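Local coordinates for WGR domain-containing protein (Bacteroides fragilis, PDB 2RA8) that is of unknown function but joins a WGR domain, a module often linked to nucleic-acid binding, to a leucine-rich-repeat domain, at residues Arg243-Leu257 with Met271-Asp285. Numbering follows the deposited sequence.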
loop_
_atom_site.group_PDB
_atom_site.type_symbol
_atom_site.label_atom_id
_atom_site.label_comp_id
_atom_site.label_asym_id
_atom_site.label_seq_id
_atom_site.Cartn_x
_atom_site.Cartn_y
_atom_site.Cartn_z
ATOM N N ARG A 243 10.364 -19.548 -23.076
ATOM C CA ARG A 243 11.520 -19.402 -23.942
ATOM C C ARG A 243 11.271 -18.873 -25.342
ATOM O O ARG A 243 11.972 -17.971 -25.789
ATOM C CB ARG A 243 12.304 -20.732 -23.999
ATOM C CG ARG A 243 12.994 -21.101 -22.674
ATOM C CD ARG A 243 13.891 -22.346 -22.806
ATOM N NE ARG A 243 15.231 -22.105 -22.265
ATOM C CZ ARG A 243 15.587 -22.298 -20.998
ATOM N NH1 ARG A 243 14.704 -22.748 -20.117
ATOM N NH2 ARG A 243 16.825 -22.032 -20.607
ATOM N N PRO A 244 10.280 -19.413 -26.066
ATOM C CA PRO A 244 10.042 -18.897 -27.423
ATOM C C PRO A 244 9.709 -17.416 -27.507
ATOM O O PRO A 244 9.815 -16.814 -28.580
ATOM C CB PRO A 244 8.905 -19.776 -27.932
ATOM C CG PRO A 244 9.165 -21.085 -27.241
ATOM C CD PRO A 244 9.496 -20.638 -25.828
ATOM N N LEU A 245 9.309 -16.822 -26.379
ATOM C CA LEU A 245 8.974 -15.394 -26.320
ATOM C C LEU A 245 10.197 -14.528 -26.496
ATOM O O LEU A 245 10.108 -13.390 -26.956
ATOM C CB LEU A 245 8.330 -15.043 -24.973
ATOM C CG LEU A 245 6.953 -15.623 -24.671
ATOM C CD1 LEU A 245 6.667 -15.520 -23.178
ATOM C CD2 LEU A 245 5.903 -14.869 -25.467
ATOM N N PHE A 246 11.349 -15.067 -26.114
ATOM C CA PHE A 246 12.609 -14.345 -26.212
ATOM C C PHE A 246 13.144 -14.407 -27.637
ATOM O O PHE A 246 14.213 -14.961 -27.888
ATOM C CB PHE A 246 13.629 -14.958 -25.238
ATOM C CG PHE A 246 13.286 -14.753 -23.774
ATOM C CD1 PHE A 246 14.041 -13.883 -22.990
ATOM C CD2 PHE A 246 12.238 -15.448 -23.183
ATOM C CE1 PHE A 246 13.756 -13.711 -21.627
ATOM C CE2 PHE A 246 11.949 -15.283 -21.824
ATOM C CZ PHE A 246 12.710 -14.416 -21.053
ATOM N N SER A 247 12.405 -13.822 -28.574
ATOM C CA SER A 247 12.802 -13.839 -29.979
ATOM C C SER A 247 12.614 -12.514 -30.667
ATOM O O SER A 247 11.505 -11.978 -30.711
ATOM C CB SER A 247 11.995 -14.910 -30.721
ATOM O OG SER A 247 12.057 -14.716 -32.123
ATOM N N LYS A 248 13.692 -11.971 -31.223
ATOM C CA LYS A 248 13.596 -10.696 -31.915
ATOM C C LYS A 248 12.675 -10.806 -33.113
ATOM O O LYS A 248 11.983 -9.850 -33.467
ATOM C CB LYS A 248 14.984 -10.204 -32.358
ATOM C CG LYS A 248 15.675 -11.056 -33.412
ATOM C CD LYS A 248 16.984 -10.394 -33.839
ATOM C CE LYS A 248 17.603 -11.083 -35.047
ATOM N NZ LYS A 248 17.851 -12.529 -34.806
ATOM N N ASP A 249 12.649 -11.975 -33.743
ATOM C CA ASP A 249 11.776 -12.171 -34.894
ATOM C C ASP A 249 10.318 -12.076 -34.475
ATOM O O ASP A 249 9.481 -11.557 -35.217
ATOM C CB ASP A 249 12.036 -13.531 -35.556
ATOM C CG ASP A 249 13.392 -13.602 -36.242
ATOM O OD1 ASP A 249 13.742 -12.651 -36.974
ATOM O OD2 ASP A 249 14.103 -14.613 -36.056
ATOM N N ARG A 250 10.004 -12.561 -33.275
ATOM C CA ARG A 250 8.625 -12.514 -32.796
ATOM C C ARG A 250 8.199 -11.115 -32.385
ATOM O O ARG A 250 7.117 -10.650 -32.759
ATOM C CB ARG A 250 8.445 -13.469 -31.616
ATOM C CG ARG A 250 7.015 -13.527 -31.066
ATOM C CD ARG A 250 6.923 -14.490 -29.893
ATOM N NE ARG A 250 7.324 -15.839 -30.272
ATOM C CZ ARG A 250 6.570 -16.671 -30.982
ATOM N NH1 ARG A 250 5.363 -16.295 -31.385
ATOM N NH2 ARG A 250 7.028 -17.875 -31.299
ATOM N N PHE A 251 9.057 -10.437 -31.624
ATOM C CA PHE A 251 8.783 -9.085 -31.135
ATOM C C PHE A 251 9.896 -8.168 -31.579
ATOM O O PHE A 251 10.744 -7.765 -30.773
ATOM C CB PHE A 251 8.714 -9.100 -29.591
ATOM C CG PHE A 251 7.661 -10.028 -29.038
ATOM C CD1 PHE A 251 7.986 -10.977 -28.075
ATOM C CD2 PHE A 251 6.341 -9.936 -29.460
ATOM C CE1 PHE A 251 7.009 -11.819 -27.540
ATOM C CE2 PHE A 251 5.361 -10.779 -28.924
ATOM C CZ PHE A 251 5.702 -11.716 -27.966
ATOM N N PRO A 252 9.920 -7.799 -32.870
ATOM C CA PRO A 252 10.977 -6.918 -33.372
ATOM C C PRO A 252 11.047 -5.516 -32.795
ATOM O O PRO A 252 12.043 -4.819 -32.978
ATOM C CB PRO A 252 10.737 -6.925 -34.884
ATOM C CG PRO A 252 9.254 -7.096 -34.977
ATOM C CD PRO A 252 8.991 -8.169 -33.951
ATOM N N ASN A 253 10.004 -5.087 -32.095
ATOM C CA ASN A 253 10.012 -3.743 -31.514
ATOM C C ASN A 253 9.955 -3.736 -30.005
ATOM O O ASN A 253 9.799 -2.681 -29.397
ATOM C CB ASN A 253 8.846 -2.913 -32.063
ATOM C CG ASN A 253 9.001 -2.605 -33.544
ATOM O OD1 ASN A 253 9.967 -1.975 -33.959
ATOM N ND2 ASN A 253 8.044 -3.053 -34.344
ATOM N N LEU A 254 10.090 -4.906 -29.393
ATOM C CA LEU A 254 10.045 -5.005 -27.931
ATOM C C LEU A 254 11.205 -4.253 -27.271
ATOM O O LEU A 254 12.343 -4.316 -27.740
ATOM C CB LEU A 254 10.080 -6.470 -27.503
ATOM C CG LEU A 254 9.559 -6.751 -26.089
ATOM C CD1 LEU A 254 8.043 -6.608 -26.057
ATOM C CD2 LEU A 254 9.954 -8.150 -25.668
ATOM N N LYS A 255 10.904 -3.517 -26.198
ATOM C CA LYS A 255 11.908 -2.746 -25.453
ATOM C C LYS A 255 11.967 -3.196 -24.008
ATOM O O LYS A 255 13.023 -3.158 -23.375
ATOM C CB LYS A 255 11.568 -1.253 -25.442
ATOM C CG LYS A 255 11.676 -0.546 -26.774
ATOM C CD LYS A 255 11.381 0.943 -26.619
ATOM C CE LYS A 255 11.448 1.675 -27.955
ATOM N NZ LYS A 255 10.440 1.164 -28.928
ATOM N N TRP A 256 10.816 -3.592 -23.476
ATOM C CA TRP A 256 10.714 -4.047 -22.093
ATOM C C TRP A 256 10.149 -5.440 -22.086
ATOM O O TRP A 256 9.054 -5.682 -22.595
ATOM C CB TRP A 256 9.793 -3.091 -21.293
ATOM C CG TRP A 256 9.630 -3.393 -19.814
ATOM C CD1 TRP A 256 9.319 -4.596 -19.251
ATOM C CD2 TRP A 256 9.713 -2.451 -18.736
ATOM N NE1 TRP A 256 9.200 -4.464 -17.879
ATOM C CE2 TRP A 256 9.436 -3.161 -17.542
ATOM C CE3 TRP A 256 9.996 -1.083 -18.663
ATOM C CZ2 TRP A 256 9.430 -2.537 -16.291
ATOM C CZ3 TRP A 256 9.994 -0.464 -17.420
ATOM C CH2 TRP A 256 9.713 -1.194 -16.249
ATOM N N LEU A 257 10.909 -6.382 -21.541
ATOM C CA LEU A 257 10.455 -7.764 -21.433
ATOM C C LEU A 257 10.574 -8.202 -19.997
ATOM O O LEU A 257 11.596 -7.967 -19.347
ATOM C CB LEU A 257 11.294 -8.696 -22.302
ATOM C CG LEU A 257 11.056 -10.213 -22.138
ATOM C CD1 LEU A 257 9.583 -10.588 -22.408
ATOM C CD2 LEU A 257 11.974 -10.945 -23.102
HETATM N N MSE A 271 17.535 -17.185 -19.660
HETATM C CA MSE A 271 16.785 -16.974 -20.895
HETATM C C MSE A 271 17.164 -15.681 -21.546
HETATM O O MSE A 271 17.380 -15.626 -22.761
HETATM C CB MSE A 271 15.289 -16.968 -20.612
HETATM C CG MSE A 271 14.789 -18.279 -20.070
HETATM SE SE MSE A 271 12.872 -18.324 -19.906
HETATM C CE MSE A 271 12.716 -20.021 -19.022
ATOM N N PHE A 272 17.243 -14.623 -20.743
ATOM C CA PHE A 272 17.622 -13.320 -21.260
ATOM C C PHE A 272 18.988 -13.379 -21.894
ATOM O O PHE A 272 19.154 -13.046 -23.069
ATOM C CB PHE A 272 17.633 -12.268 -20.135
ATOM C CG PHE A 272 16.293 -11.627 -19.880
ATOM C CD1 PHE A 272 15.792 -10.660 -20.745
ATOM C CD2 PHE A 272 15.526 -12.000 -18.784
ATOM C CE1 PHE A 272 14.548 -10.077 -20.516
ATOM C CE2 PHE A 272 14.283 -11.419 -18.555
ATOM C CZ PHE A 272 13.801 -10.460 -19.423
ATOM N N LEU A 273 19.974 -13.829 -21.122
ATOM C CA LEU A 273 21.356 -13.884 -21.594
ATOM C C LEU A 273 21.598 -14.674 -22.847
ATOM O O LEU A 273 22.450 -14.304 -23.648
ATOM C CB LEU A 273 22.277 -14.399 -20.480
ATOM C CG LEU A 273 22.330 -13.534 -19.208
ATOM C CD1 LEU A 273 23.180 -14.208 -18.153
ATOM C CD2 LEU A 273 22.889 -12.166 -19.536
ATOM N N GLU A 274 20.845 -15.751 -23.044
ATOM C CA GLU A 274 21.026 -16.593 -24.223
ATOM C C GLU A 274 20.155 -16.228 -25.395
ATOM O O GLU A 274 20.269 -16.835 -26.461
ATOM C CB GLU A 274 20.750 -18.047 -23.865
ATOM C CG GLU A 274 19.343 -18.273 -23.349
ATOM C CD GLU A 274 19.104 -19.699 -22.895
ATOM O OE1 GLU A 274 20.025 -20.303 -22.303
ATOM O OE2 GLU A 274 17.986 -20.209 -23.114
ATOM N N SER A 275 19.291 -15.233 -25.219
ATOM C CA SER A 275 18.362 -14.824 -26.271
ATOM C C SER A 275 18.892 -13.840 -27.291
ATOM O O SER A 275 19.812 -13.062 -27.017
ATOM C CB SER A 275 17.097 -14.242 -25.631
ATOM O OG SER A 275 16.163 -13.827 -26.613
ATOM N N ASP A 276 18.299 -13.861 -28.481
ATOM C CA ASP A 276 18.710 -12.947 -29.530
ATOM C C ASP A 276 17.933 -11.656 -29.415
ATOM O O ASP A 276 18.209 -10.695 -30.125
ATOM C CB ASP A 276 18.498 -13.584 -30.913
ATOM C CG ASP A 276 17.033 -13.715 -31.287
ATOM O OD1 ASP A 276 16.164 -13.617 -30.395
ATOM O OD2 ASP A 276 16.755 -13.928 -32.485
ATOM N N ILE A 277 16.962 -11.622 -28.507
ATOM C CA ILE A 277 16.159 -10.419 -28.315
ATOM C C ILE A 277 16.863 -9.436 -27.398
ATOM O O ILE A 277 16.692 -8.223 -27.534
ATOM C CB ILE A 277 14.735 -10.763 -27.744
ATOM C CG1 ILE A 277 13.795 -9.558 -27.911
ATOM C CG2 ILE A 277 14.824 -11.135 -26.255
ATOM C CD1 ILE A 277 12.315 -9.901 -27.750
ATOM N N LEU A 278 17.688 -9.947 -26.484
ATOM C CA LEU A 278 18.403 -9.099 -25.519
ATOM C C LEU A 278 19.100 -7.866 -26.080
ATOM O O LEU A 278 19.004 -6.781 -25.510
ATOM C CB LEU A 278 19.422 -9.937 -24.724
ATOM C CG LEU A 278 20.285 -9.189 -23.689
ATOM C CD1 LEU A 278 19.403 -8.473 -22.674
ATOM C CD2 LEU A 278 21.193 -10.177 -22.982
ATOM N N PRO A 279 19.823 -8.001 -27.205
ATOM C CA PRO A 279 20.501 -6.825 -27.762
ATOM C C PRO A 279 19.642 -5.594 -28.012
ATOM O O PRO A 279 20.131 -4.469 -27.914
ATOM C CB PRO A 279 21.110 -7.363 -29.049
ATOM C CG PRO A 279 21.469 -8.772 -28.667
ATOM C CD PRO A 279 20.225 -9.226 -27.922
ATOM N N GLN A 280 18.365 -5.791 -28.334
ATOM C CA GLN A 280 17.468 -4.666 -28.614
ATOM C C GLN A 280 16.742 -4.096 -27.407
ATOM O O GLN A 280 16.231 -2.975 -27.458
ATOM C CB GLN A 280 16.401 -5.081 -29.628
ATOM C CG GLN A 280 15.328 -5.982 -29.035
ATOM C CD GLN A 280 14.382 -6.534 -30.080
ATOM O OE1 GLN A 280 14.811 -7.170 -31.041
ATOM N NE2 GLN A 280 13.084 -6.301 -29.894
ATOM N N LEU A 281 16.685 -4.864 -26.323
ATOM C CA LEU A 281 15.980 -4.433 -25.115
ATOM C C LEU A 281 16.574 -3.271 -24.382
ATOM O O LEU A 281 17.778 -3.055 -24.404
ATOM C CB LEU A 281 15.861 -5.589 -24.122
ATOM C CG LEU A 281 15.051 -6.820 -24.535
ATOM C CD1 LEU A 281 15.071 -7.843 -23.405
ATOM C CD2 LEU A 281 13.627 -6.404 -24.846
ATOM N N GLU A 282 15.713 -2.514 -23.717
ATOM C CA GLU A 282 16.154 -1.390 -22.912
ATOM C C GLU A 282 15.995 -1.823 -21.480
ATOM O O GLU A 282 16.782 -1.445 -20.612
ATOM C CB GLU A 282 15.274 -0.156 -23.129
ATOM C CG GLU A 282 15.209 0.341 -24.555
ATOM C CD GLU A 282 14.507 1.682 -24.669
ATOM O OE1 GLU A 282 13.457 1.868 -24.018
ATOM O OE2 GLU A 282 15.003 2.550 -25.416
ATOM N N THR A 283 14.972 -2.633 -21.224
ATOM C CA THR A 283 14.693 -3.084 -19.862
ATOM C C THR A 283 14.555 -4.580 -19.695
ATOM O O THR A 283 13.818 -5.240 -20.425
ATOM C CB THR A 283 13.395 -2.415 -19.327
ATOM O OG1 THR A 283 13.511 -0.990 -19.438
ATOM C CG2 THR A 283 13.155 -2.790 -17.853
HETATM N N MSE A 284 15.287 -5.121 -18.726
HETATM C CA MSE A 284 15.229 -6.539 -18.396
HETATM C C MSE A 284 14.490 -6.541 -17.077
HETATM O O MSE A 284 14.957 -5.981 -16.094
HETATM C CB MSE A 284 16.634 -7.110 -18.211
HETATM C CG MSE A 284 16.662 -8.574 -17.825
HETATM SE SE MSE A 284 18.465 -9.188 -17.445
HETATM C CE MSE A 284 18.142 -10.047 -15.756
ATOM N N ASP A 285 13.328 -7.169 -17.059
ATOM C CA ASP A 285 12.473 -7.200 -15.879
ATOM C C ASP A 285 12.470 -8.581 -15.277
ATOM O O ASP A 285 11.920 -9.512 -15.854
ATOM C CB ASP A 285 11.051 -6.818 -16.301
ATOM C CG ASP A 285 10.163 -6.400 -15.141
ATOM O OD1 ASP A 285 10.428 -6.774 -13.973
ATOM O OD2 ASP A 285 9.170 -5.698 -15.420
HETATM O O HOH W 1 16.460 -16.129 -28.936
HETATM O O HOH W 2 14.339 -14.500 -33.342
HETATM O O HOH W 3 14.494 -6.432 -33.568
#
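Phe246 drives the edge of its ring into the face of Phe272, with the planes at 82° and the centroids 4.9 Å apart, a T-shaped pair. Selenomethionine Met271 lays CB over one face of the Phe246 ring, 3.8 Å from its centroid, and brings SE in obliquely as a Met-aromatic contact, while Leu257 CD2 covers the opposite face. Ile277 continues this core: with CG1 anti to the backbone N (chi1 -165°), its CD1 reaches Leu254 CD2 at 3.6 Å. On the other face of the sheet, Thr283 CG2 sits squarely over the six-membered ring of Trp256 in a CH-pi contact.

Side chains supply many of the hydrogen bonds. Gln280 NE2 spends both its hydrogens on the turn at 251-254, binding Phe251 O at 2.9 Å and Leu254 O at 3.0 Å, which fixes the rotation of its amide. Ser275 OG donates across the contact to Phe246 O and, in an ST turn, accepts from Ile277 N. Between two side chains, Trp256 NE1 meets Asp285 OD2 on the anti lone pair at 2.8 Å, in the indole plane.

Among the charges, Asp276 takes Lys248 N on OD1 and Lys248 NZ on OD2 (2.9 Å), both from above the carboxylate plane. Arg243 NE and NH2 reach Glu274 OE2 through weak bonds of a salt bridge; the guanidinium's stronger partner is Glu270.

Lys255 O, just before strand 256-260, accepts from Glu282 N and Thr283 N where the second strand begins, and the parallel pairing continues with Asp285 N to Leu257 O. Neighbours 256-260 and 283-285, linked through helix 265-274, form a beta-alpha-beta unit, the repeating architecture of a leucine-rich-repeat domain.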